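Local coordinates for adenosine kinase, putative (Trypanosoma brucei, PDB 3OTX), which probably phosphorylates adenosine to AMP with ATP and magnesium, a purine-salvage reaction, and is here bound to the two-headed inhibitor AP5A, at residues R164-T174 with G192-I203. The protein carries 1 engineered substitution. Residues are numbered along the deposited sequence; the frame is centred on the assembly and turned at random.
With AP5 (bis(adenosine)-5'-pentaphosphate), chain C.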
ATOM      1  N   ARG A 164      -5.718  -6.494  15.460  1.00 14.73           N
ATOM      2  CA  ARG A 164      -5.617  -7.936  15.154  1.00 14.74           C
ATOM      3  C   ARG A 164      -5.176  -8.200  13.720  1.00 14.55           C
ATOM      4  O   ARG A 164      -4.818  -9.320  13.386  1.00 18.74           O
ATOM      5  CB  ARG A 164      -6.919  -8.685  15.465  1.00 17.68           C
ATOM      6  CG  ARG A 164      -7.288  -8.666  16.922  1.00 20.17           C
ATOM      7  CD  ARG A 164      -6.248  -9.429  17.755  1.00 18.30           C
ATOM      8  NE  ARG A 164      -6.606  -9.466  19.168  1.00 21.14           N
ATOM      9  CZ  ARG A 164      -6.210  -8.561  20.073  1.00 22.73           C
ATOM     10  NH1 ARG A 164      -5.418  -7.531  19.720  1.00 21.44           N
ATOM     11  NH2 ARG A 164      -6.615  -8.709  21.336  1.00 27.74           N
ATOM     12  N   ILE A 165      -5.204  -7.160  12.893  1.00 14.33           N
ATOM     13  CA  ILE A 165      -4.714  -7.250  11.512  1.00 12.62           C
ATOM     14  C   ILE A 165      -3.660  -6.143  11.334  1.00 12.39           C
ATOM     15  O   ILE A 165      -3.924  -4.994  11.673  1.00 13.98           O
ATOM     16  CB  ILE A 165      -5.868  -7.057  10.488  1.00 12.30           C
ATOM     17  CG1 ILE A 165      -6.901  -8.174  10.578  1.00 16.27           C
ATOM     18  CG2 ILE A 165      -5.300  -6.955   9.061  1.00 13.38           C
ATOM     19  CD1 ILE A 165      -8.274  -7.813   9.985  1.00 18.98           C
ATOM     20  N   PHE A 166      -2.479  -6.524  10.859  1.00 12.03           N
ATOM     21  CA  PHE A 166      -1.344  -5.624  10.700  1.00 10.86           C
ATOM     22  C   PHE A 166      -1.000  -5.617   9.232  1.00 12.42           C
ATOM     23  O   PHE A 166      -0.743  -6.674   8.646  1.00 14.06           O
ATOM     24  CB  PHE A 166      -0.172  -6.135  11.551  1.00 12.23           C
ATOM     25  CG  PHE A 166      -0.477  -6.149  13.034  1.00 11.24           C
ATOM     26  CD1 PHE A 166      -1.226  -7.190  13.598  1.00 12.53           C
ATOM     27  CD2 PHE A 166      -0.035  -5.099  13.852  1.00 12.74           C
ATOM     28  CE1 PHE A 166      -1.503  -7.200  14.955  1.00 16.54           C
ATOM     29  CE2 PHE A 166      -0.339  -5.108  15.226  1.00 14.62           C
ATOM     30  CZ  PHE A 166      -1.061  -6.156  15.762  1.00 14.64           C
ATOM     31  N   TYR A 167      -1.012  -4.417   8.643  1.00 10.83           N
ATOM     32  CA  TYR A 167      -0.694  -4.275   7.241  1.00 11.62           C
ATOM     33  C   TYR A 167       0.435  -3.274   7.084  1.00 11.95           C
ATOM     34  O   TYR A 167       0.312  -2.101   7.512  1.00 11.64           O
ATOM     35  CB  TYR A 167      -1.920  -3.804   6.446  1.00 12.41           C
ATOM     36  CG  TYR A 167      -1.556  -3.384   5.044  1.00 14.09           C
ATOM     37  CD1 TYR A 167      -1.200  -4.332   4.088  1.00 19.71           C
ATOM     38  CD2 TYR A 167      -1.522  -2.045   4.703  1.00 15.11           C
ATOM     39  CE1 TYR A 167      -0.843  -3.940   2.801  1.00 24.71           C
ATOM     40  CE2 TYR A 167      -1.171  -1.649   3.420  1.00 16.67           C
ATOM     41  CZ  TYR A 167      -0.830  -2.603   2.498  1.00 23.58           C
ATOM     42  OH  TYR A 167      -0.482  -2.197   1.230  1.00 26.81           O
ATOM     43  N   PHE A 168       1.510  -3.728   6.448  1.00 13.26           N
ATOM     44  CA  PHE A 168       2.610  -2.854   6.077  1.00 11.37           C
ATOM     45  C   PHE A 168       2.768  -2.845   4.587  1.00 12.61           C
ATOM     46  O   PHE A 168       2.670  -3.890   3.958  1.00 12.87           O
ATOM     47  CB  PHE A 168       3.921  -3.355   6.677  1.00 12.73           C
ATOM     48  CG  PHE A 168       4.130  -2.948   8.098  1.00 12.57           C
ATOM     49  CD1 PHE A 168       3.218  -3.313   9.111  1.00 13.65           C
ATOM     50  CD2 PHE A 168       5.273  -2.254   8.450  1.00 12.34           C
ATOM     51  CE1 PHE A 168       3.426  -2.923  10.449  1.00 13.19           C
ATOM     52  CE2 PHE A 168       5.507  -1.889   9.784  1.00 12.82           C
ATOM     53  CZ  PHE A 168       4.564  -2.230  10.783  1.00 13.48           C
ATOM     54  N   SER A 169       3.001  -1.662   4.012  1.00 12.12           N
ATOM     55  CA  SER A 169       3.388  -1.622   2.608  0.67 11.20           C
ATOM     56  C   SER A 169       4.814  -2.145   2.467  1.00 13.69           C
ATOM     57  O   SER A 169       5.640  -2.002   3.380  1.00 12.32           O
ATOM     58  CB  SER A 169       3.318  -0.194   2.089  0.67 13.47           C
ATOM     59  OG  SER A 169       4.375   0.569   2.635  0.67 10.68           O
ATOM     60  N   GLY A 170       5.107  -2.725   1.303  1.00 12.46           N
ATOM     61  CA  GLY A 170       6.476  -3.085   0.990  1.00 11.85           C
ATOM     62  C   GLY A 170       7.377  -1.862   1.057  1.00 11.78           C
ATOM     63  O   GLY A 170       8.546  -1.965   1.380  1.00 11.42           O
ATOM     64  N   PHE A 171       6.824  -0.698   0.762  1.00 11.94           N
ATOM     65  CA  PHE A 171       7.603   0.553   0.870  1.00 12.47           C
ATOM     66  C   PHE A 171       8.205   0.843   2.238  1.00 13.30           C
ATOM     67  O   PHE A 171       9.237   1.529   2.309  1.00 13.26           O
ATOM     68  CB  PHE A 171       6.719   1.722   0.473  1.00 10.71           C
ATOM     69  CG  PHE A 171       6.317   1.745  -0.987  1.00 12.01           C
ATOM     70  CD1 PHE A 171       4.950   1.863  -1.319  1.00 12.88           C
ATOM     71  CD2 PHE A 171       7.266   1.730  -1.986  1.00 11.72           C
ATOM     72  CE1 PHE A 171       4.572   1.978  -2.700  1.00 13.43           C
ATOM     73  CE2 PHE A 171       6.911   1.836  -3.387  1.00 15.34           C
ATOM     74  CZ  PHE A 171       5.565   1.960  -3.717  1.00 14.41           C
ATOM     75  N   THR A 172       7.636   0.262   3.295  1.00 10.92           N
ATOM     76  CA  THR A 172       8.244   0.396   4.628  1.00 10.87           C
ATOM     77  C   THR A 172       9.627  -0.255   4.733  1.00 12.45           C
ATOM     78  O   THR A 172      10.391   0.107   5.598  1.00 15.03           O
ATOM     79  CB  THR A 172       7.354  -0.173   5.756  1.00 12.35           C
ATOM     80  OG1 THR A 172       7.166  -1.571   5.555  1.00 11.74           O
ATOM     81  CG2 THR A 172       5.997   0.531   5.764  1.00 13.56           C
ATOM     82  N   LEU A 173       9.966  -1.156   3.817  1.00 11.58           N
ATOM     83  CA  LEU A 173      11.222  -1.899   3.937  1.00 13.14           C
ATOM     84  C   LEU A 173      12.432  -1.016   3.633  1.00 13.54           C
ATOM     85  O   LEU A 173      13.571  -1.387   3.927  1.00 14.79           O
ATOM     86  CB  LEU A 173      11.185  -3.108   2.996  1.00 15.62           C
ATOM     87  CG  LEU A 173      10.101  -4.104   3.428  1.00 13.43           C
ATOM     88  CD1 LEU A 173       9.861  -5.163   2.348  1.00 13.59           C
ATOM     89  CD2 LEU A 173      10.457  -4.798   4.764  1.00 16.39           C
ATOM     90  N   THR A 174      12.176   0.151   3.040  1.00 13.24           N
ATOM     91  CA  THR A 174      13.298   1.072   2.750  1.00 14.95           C
ATOM     92  C   THR A 174      13.677   1.985   3.923  1.00 16.57           C
ATOM     93  O   THR A 174      14.693   2.700   3.846  1.00 16.64           O
ATOM     94  CB  THR A 174      13.061   1.951   1.506  1.00 14.81           C
ATOM     95  OG1 THR A 174      12.263   3.101   1.866  1.00 13.71           O
ATOM     96  CG2 THR A 174      12.408   1.179   0.395  1.00 14.92           C
ATOM     97  N   GLY A 192      -2.929 -12.590  15.744  1.00 16.92           N
ATOM     98  CA  GLY A 192      -3.457 -11.726  14.665  1.00 15.93           C
ATOM     99  C   GLY A 192      -2.924 -12.217  13.339  1.00 16.59           C
ATOM    100  O   GLY A 192      -2.512 -13.389  13.192  1.00 19.25           O
ATOM    101  N   LEU A 193      -3.000 -11.319  12.367  1.00 14.87           N
ATOM    102  CA  LEU A 193      -2.540 -11.547  11.005  1.00 16.32           C
ATOM    103  C   LEU A 193      -1.598 -10.464  10.579  1.00 15.65           C
ATOM    104  O   LEU A 193      -1.836  -9.295  10.858  1.00 15.36           O
ATOM    105  CB  LEU A 193      -3.729 -11.531  10.050  1.00 22.32           C
ATOM    106  CG  LEU A 193      -4.245 -12.965  10.064  1.00 35.46           C
ATOM    107  CD1 LEU A 193      -5.731 -13.049  10.342  1.00 41.46           C
ATOM    108  CD2 LEU A 193      -3.804 -13.705   8.811  1.00 27.93           C
ATOM    109  N   PHE A 194      -0.530 -10.847   9.897  1.00 13.15           N
ATOM    110  CA  PHE A 194       0.395  -9.895   9.314  1.00 11.46           C
ATOM    111  C   PHE A 194       0.351  -9.991   7.812  1.00 12.60           C
ATOM    112  O   PHE A 194       0.460 -11.090   7.255  1.00 14.66           O
ATOM    113  CB  PHE A 194       1.828 -10.138   9.801  1.00 10.86           C
ATOM    114  CG  PHE A 194       2.761  -9.018   9.428  1.00 11.77           C
ATOM    115  CD1 PHE A 194       2.876  -7.898  10.251  1.00 14.59           C
ATOM    116  CD2 PHE A 194       3.443  -9.044   8.220  1.00 16.75           C
ATOM    117  CE1 PHE A 194       3.701  -6.847   9.908  1.00 15.61           C
ATOM    118  CE2 PHE A 194       4.285  -7.970   7.852  1.00 14.57           C
ATOM    119  CZ  PHE A 194       4.384  -6.856   8.691  1.00 14.50           C
ATOM    120  N   MET A 195       0.193  -8.835   7.162  1.00 12.62           N
ATOM    121  CA  MET A 195       0.027  -8.765   5.718  0.50 13.35           C
ATOM    122  C   MET A 195       0.963  -7.719   5.150  1.00 12.43           C
ATOM    123  O   MET A 195       1.127  -6.651   5.736  1.00 11.96           O
ATOM    124  CB  MET A 195      -1.405  -8.371   5.365  0.50 15.32           C
ATOM    125  CG  MET A 195      -2.471  -9.089   6.155  0.50 23.45           C
ATOM    126  SD  MET A 195      -4.065  -8.393   5.748  0.50 29.71           S
ATOM    127  CE  MET A 195      -3.932  -8.392   3.970  0.50 17.57           C
ATOM    128  N   ILE A 196       1.549  -8.022   4.003  1.00 12.18           N
ATOM    129  CA  ILE A 196       2.373  -7.045   3.287  0.50 13.40           C
ATOM    130  C   ILE A 196       1.956  -6.969   1.838  1.00 13.72           C
ATOM    131  O   ILE A 196       1.431  -7.959   1.279  1.00 15.49           O
ATOM    132  CB  ILE A 196       3.873  -7.382   3.327  0.50 17.13           C
ATOM    133  CG1 ILE A 196       4.163  -8.792   2.802  0.50 25.38           C
ATOM    134  CG2 ILE A 196       4.417  -7.210   4.692  0.50 16.78           C
ATOM    135  CD1 ILE A 196       5.612  -9.167   2.917  0.50 30.97           C
ATOM    136  N   ASN A 197       2.165  -5.814   1.221  1.00 13.33           N
ATOM    137  CA  ASN A 197       2.081  -5.685  -0.224  0.50 14.95           C
ATOM    138  C   ASN A 197       3.505  -5.588  -0.744  1.00 14.60           C
ATOM    139  O   ASN A 197       4.332  -4.992  -0.095  1.00 15.59           O
ATOM    140  CB  ASN A 197       1.262  -4.431  -0.567  0.50 18.04           C
ATOM    141  CG  ASN A 197       1.243  -4.112  -2.058  0.50 16.26           C
ATOM    142  OD1 ASN A 197       1.672  -3.047  -2.459  0.50 22.13           O
ATOM    143  ND2 ASN A 197       0.756  -5.032  -2.866  0.50 32.06           N
ATOM    144  N   LEU A 198       3.769  -6.127  -1.926  1.00 13.29           N
ATOM    145  CA  LEU A 198       5.108  -6.026  -2.498  1.00 13.68           C
ATOM    146  C   LEU A 198       5.486  -4.630  -2.994  1.00 16.14           C
ATOM    147  O   LEU A 198       6.674  -4.341  -3.158  1.00 15.82           O
ATOM    148  CB  LEU A 198       5.282  -7.080  -3.595  1.00 14.32           C
ATOM    149  CG  LEU A 198       5.195  -8.537  -3.117  1.00 16.20           C
ATOM    150  CD1 LEU A 198       5.585  -9.474  -4.263  1.00 15.24           C
ATOM    151  CD2 LEU A 198       6.120  -8.750  -1.889  1.00 15.06           C
ATOM    152  N   SER A 199       4.472  -3.789  -3.249  1.00 13.72           N
ATOM    153  CA  SER A 199       4.609  -2.323  -3.556  1.00 14.97           C
ATOM    154  C   SER A 199       5.245  -1.925  -4.871  1.00 15.88           C
ATOM    155  O   SER A 199       4.699  -1.072  -5.583  1.00 16.81           O
ATOM    156  CB  SER A 199       5.329  -1.568  -2.432  1.00 14.35           C
ATOM    157  OG  SER A 199       4.592  -1.587  -1.212  1.00 15.01           O
ATOM    158  N   ALA A 200       6.416  -2.460  -5.180  1.00 14.31           N
ATOM    159  CA  ALA A 200       7.110  -2.066  -6.405  1.00 15.81           C
ATOM    160  C   ALA A 200       8.181  -3.050  -6.755  1.00 18.41           C
ATOM    161  O   ALA A 200       8.836  -3.598  -5.867  1.00 17.41           O
ATOM    162  CB  ALA A 200       7.733  -0.646  -6.233  1.00 17.47           C
ATOM    163  N   PRO A 201       8.419  -3.251  -8.057  1.00 18.42           N
ATOM    164  CA  PRO A 201       9.525  -4.113  -8.397  1.00 19.53           C
ATOM    165  C   PRO A 201      10.826  -3.730  -7.715  1.00 19.61           C
ATOM    166  O   PRO A 201      11.591  -4.627  -7.386  1.00 20.50           O
ATOM    167  CB  PRO A 201       9.629  -3.974  -9.925  1.00 23.14           C
ATOM    168  CG  PRO A 201       8.194  -3.746 -10.337  1.00 25.32           C
ATOM    169  CD  PRO A 201       7.606  -2.870  -9.236  1.00 20.55           C
ATOM    170  N   PHE A 202      11.079  -2.449  -7.432  1.00 19.06           N
ATOM    171  CA  PHE A 202      12.362  -2.075  -6.798  1.00 19.17           C
ATOM    172  C   PHE A 202      12.582  -2.611  -5.387  1.00 17.11           C
ATOM    173  O   PHE A 202      13.717  -2.702  -4.913  1.00 18.59           O
ATOM    174  CB  PHE A 202      12.656  -0.568  -6.870  1.00 19.93           C
ATOM    175  CG  PHE A 202      11.916   0.279  -5.865  1.00 19.00           C
ATOM    176  CD1 PHE A 202      12.325   0.360  -4.537  1.00 21.57           C
ATOM    177  CD2 PHE A 202      10.841   1.054  -6.278  1.00 16.68           C
ATOM    178  CE1 PHE A 202      11.637   1.178  -3.624  1.00 21.80           C
ATOM    179  CE2 PHE A 202      10.170   1.882  -5.370  1.00 18.71           C
ATOM    180  CZ  PHE A 202      10.560   1.941  -4.054  1.00 18.97           C
ATOM    181  N   ILE A 203      11.482  -2.966  -4.738  1.00 15.16           N
ATOM    182  CA  ILE A 203      11.568  -3.582  -3.428  1.00 17.59           C
ATOM    183  C   ILE A 203      12.273  -4.943  -3.579  1.00 17.82           C
ATOM    184  O   ILE A 203      13.197  -5.247  -2.817  1.00 17.75           O
ATOM    185  CB  ILE A 203      10.159  -3.748  -2.795  1.00 16.49           C
ATOM    186  CG1 ILE A 203       9.521  -2.367  -2.470  1.00 20.06           C
ATOM    187  CG2 ILE A 203      10.227  -4.644  -1.558  1.00 17.64           C
ATOM    188  CD1 ILE A 203      10.333  -1.510  -1.422  1.00 19.93           C
TER
HETATM  189  PA  AP5 C 346      -4.192  -3.671 -10.744  1.00 14.08           P
HETATM  190  O1A AP5 C 346      -3.954  -2.930 -12.056  1.00 14.78           O
HETATM  191  O2A AP5 C 346      -3.745  -5.119 -10.760  1.00 15.80           O
HETATM  192  O3A AP5 C 346      -3.464  -2.985  -9.482  1.00 14.22           O
HETATM  193  PB  AP5 C 346      -2.009  -2.289  -9.465  1.00 14.59           P
HETATM  194  O1B AP5 C 346      -1.154  -2.707 -10.620  1.00 15.34           O
HETATM  195  O2B AP5 C 346      -1.463  -2.491  -8.093  1.00 16.02           O
HETATM  196  O3B AP5 C 346      -2.470  -0.777  -9.662  1.00 15.66           O
HETATM  197  PG  AP5 C 346      -1.715   0.541 -10.140  1.00 20.12           P
HETATM  198  O1G AP5 C 346      -2.762   1.459 -10.692  1.00 28.34           O
HETATM  199  O2G AP5 C 346      -0.666   0.321 -11.208  1.00 21.35           O
HETATM  200  O3G AP5 C 346      -1.218   1.071  -8.769  1.00 19.99           O
HETATM  201  PD  AP5 C 346      -0.353   2.388  -8.405  1.00 19.89           P
HETATM  202  O1D AP5 C 346       0.026   3.230  -9.610  1.00 21.05           O
HETATM  203  O2D AP5 C 346       0.740   1.896  -7.498  1.00 20.75           O
HETATM  204  O3D AP5 C 346      -1.452   3.248  -7.603  1.00 16.42           O
HETATM  205  PE  AP5 C 346      -1.784   3.131  -6.028  1.00 18.91           P
HETATM  206  O1E AP5 C 346      -1.754   1.687  -5.613  1.00 20.09           O
HETATM  207  O2E AP5 C 346      -3.048   3.932  -5.728  1.00 21.15           O
HETATM  208  O5F AP5 C 346      -5.740  -3.487 -10.366  1.00 13.22           O
HETATM  209  C5F AP5 C 346      -6.239  -3.920  -9.100  1.00 13.47           C
HETATM  210  C4F AP5 C 346      -7.725  -4.159  -9.218  1.00 11.80           C
HETATM  211  O4F AP5 C 346      -8.370  -2.986  -9.733  1.00 15.07           O
HETATM  212  C3F AP5 C 346      -8.120  -5.238 -10.222  1.00 14.08           C
HETATM  213  O3F AP5 C 346      -8.108  -6.498  -9.595  1.00 15.69           O
HETATM  214  C2F AP5 C 346      -9.469  -4.788 -10.703  1.00 17.57           C
HETATM  215  O2F AP5 C 346     -10.456  -5.159  -9.773  1.00 17.61           O
HETATM  216  C1F AP5 C 346      -9.346  -3.261 -10.661  1.00 14.42           C
HETATM  217  N9A AP5 C 346      -8.909  -2.663 -11.955  1.00 15.43           N
HETATM  218  C8A AP5 C 346      -7.664  -2.094 -12.237  1.00 13.65           C
HETATM  219  N7A AP5 C 346      -7.694  -1.649 -13.523  1.00 16.39           N
HETATM  220  C5A AP5 C 346      -8.917  -1.907 -14.044  1.00 16.49           C
HETATM  221  C6A AP5 C 346      -9.507  -1.643 -15.261  1.00 22.18           C
HETATM  222  N6A AP5 C 346      -8.893  -0.918 -16.200  1.00 26.43           N
HETATM  223  N1A AP5 C 346     -10.808  -2.034 -15.466  1.00 25.29           N
HETATM  224  C2A AP5 C 346     -11.550  -2.662 -14.479  1.00 25.08           C
HETATM  225  N3A AP5 C 346     -10.952  -2.909 -13.262  1.00 18.78           N
HETATM  226  C4A AP5 C 346      -9.681  -2.523 -13.041  1.00 17.69           C
HETATM  227  O5J AP5 C 346      -0.512   3.853  -5.321  1.00 19.13           O
HETATM  228  C5J AP5 C 346      -0.249   5.222  -5.577  1.00 17.96           C
HETATM  229  C4J AP5 C 346       0.354   5.749  -4.285  1.00 11.65           C
HETATM  230  O4J AP5 C 346       1.686   5.243  -4.104  1.00 15.56           O
HETATM  231  C3J AP5 C 346       0.556   7.267  -4.274  1.00 12.83           C
HETATM  232  O3J AP5 C 346      -0.462   7.833  -3.448  1.00 14.33           O
HETATM  233  C2J AP5 C 346       1.975   7.470  -3.720  1.00 14.02           C
HETATM  234  O2J AP5 C 346       2.052   8.452  -2.692  1.00 14.13           O
HETATM  235  C1J AP5 C 346       2.299   6.100  -3.176  1.00 14.74           C
HETATM  236  N9B AP5 C 346       3.741   5.831  -3.078  1.00 10.32           N
HETATM  237  C8B AP5 C 346       4.625   5.872  -4.122  1.00 11.93           C
HETATM  238  N7B AP5 C 346       5.855   5.609  -3.608  1.00 14.87           N
HETATM  239  C5B AP5 C 346       5.741   5.401  -2.258  1.00  9.35           C
HETATM  240  C6B AP5 C 346       6.671   5.090  -1.259  1.00 10.20           C
HETATM  241  N6B AP5 C 346       7.995   5.010  -1.468  1.00 11.62           N
HETATM  242  N1B AP5 C 346       6.174   4.990   0.012  1.00 11.27           N
HETATM  243  C2B AP5 C 346       4.839   5.068   0.334  1.00 11.88           C
HETATM  244  N3B AP5 C 346       3.930   5.419  -0.643  1.00 11.58           N
HETATM  245  C4B AP5 C 346       4.393   5.541  -1.923  1.00  9.40           C
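At the adenosine pocket, the ring of Phe-171 lies between the ligand and the loop that follows strand 193-197. Ser-199 supports one face, its CB 3.5 Å from the ring centroid and almost on the normal, a CH-pi contact; over the opposite face lies an adenine of AP5, with C6B 3.4 Å from Phe-171 CG. CZ of Phe-202 meets the ring's edge at CE2, the two planes 38° apart. The serine also meets the backbone: its OG accepts a bent hydrogen bond from Phe-171 N (3.1 Å, 137° at the hydrogen), tying the 3-10 segment 170-174 to that loop. Segment and loop follow the C-terminal ends of neighbouring parallel strands, 165-169 and 193-197, joined through helix 177-189 in a beta-alpha-beta crossover of the ribokinase-like central sheet. The ladder includes Phe-166 N to Leu-193 O (2.8 Å), Met-195 N to Phe-166 O (2.8 Å) and a weak bond from Asn-197 N to Phe-168 O. Towards helix 177-189, the Phe-194 ring reaches across to Phe-168, CE1 to CD1 3.7 Å, because its CG is anti to the backbone N (chi1 -169°). On the sheet's opposite face, where Ile-165 and Met-195 pack on helix 300-311, CG2 touches SD; further along, Tyr-167 runs alongside Asn-197, OH 3.4 Å from CB.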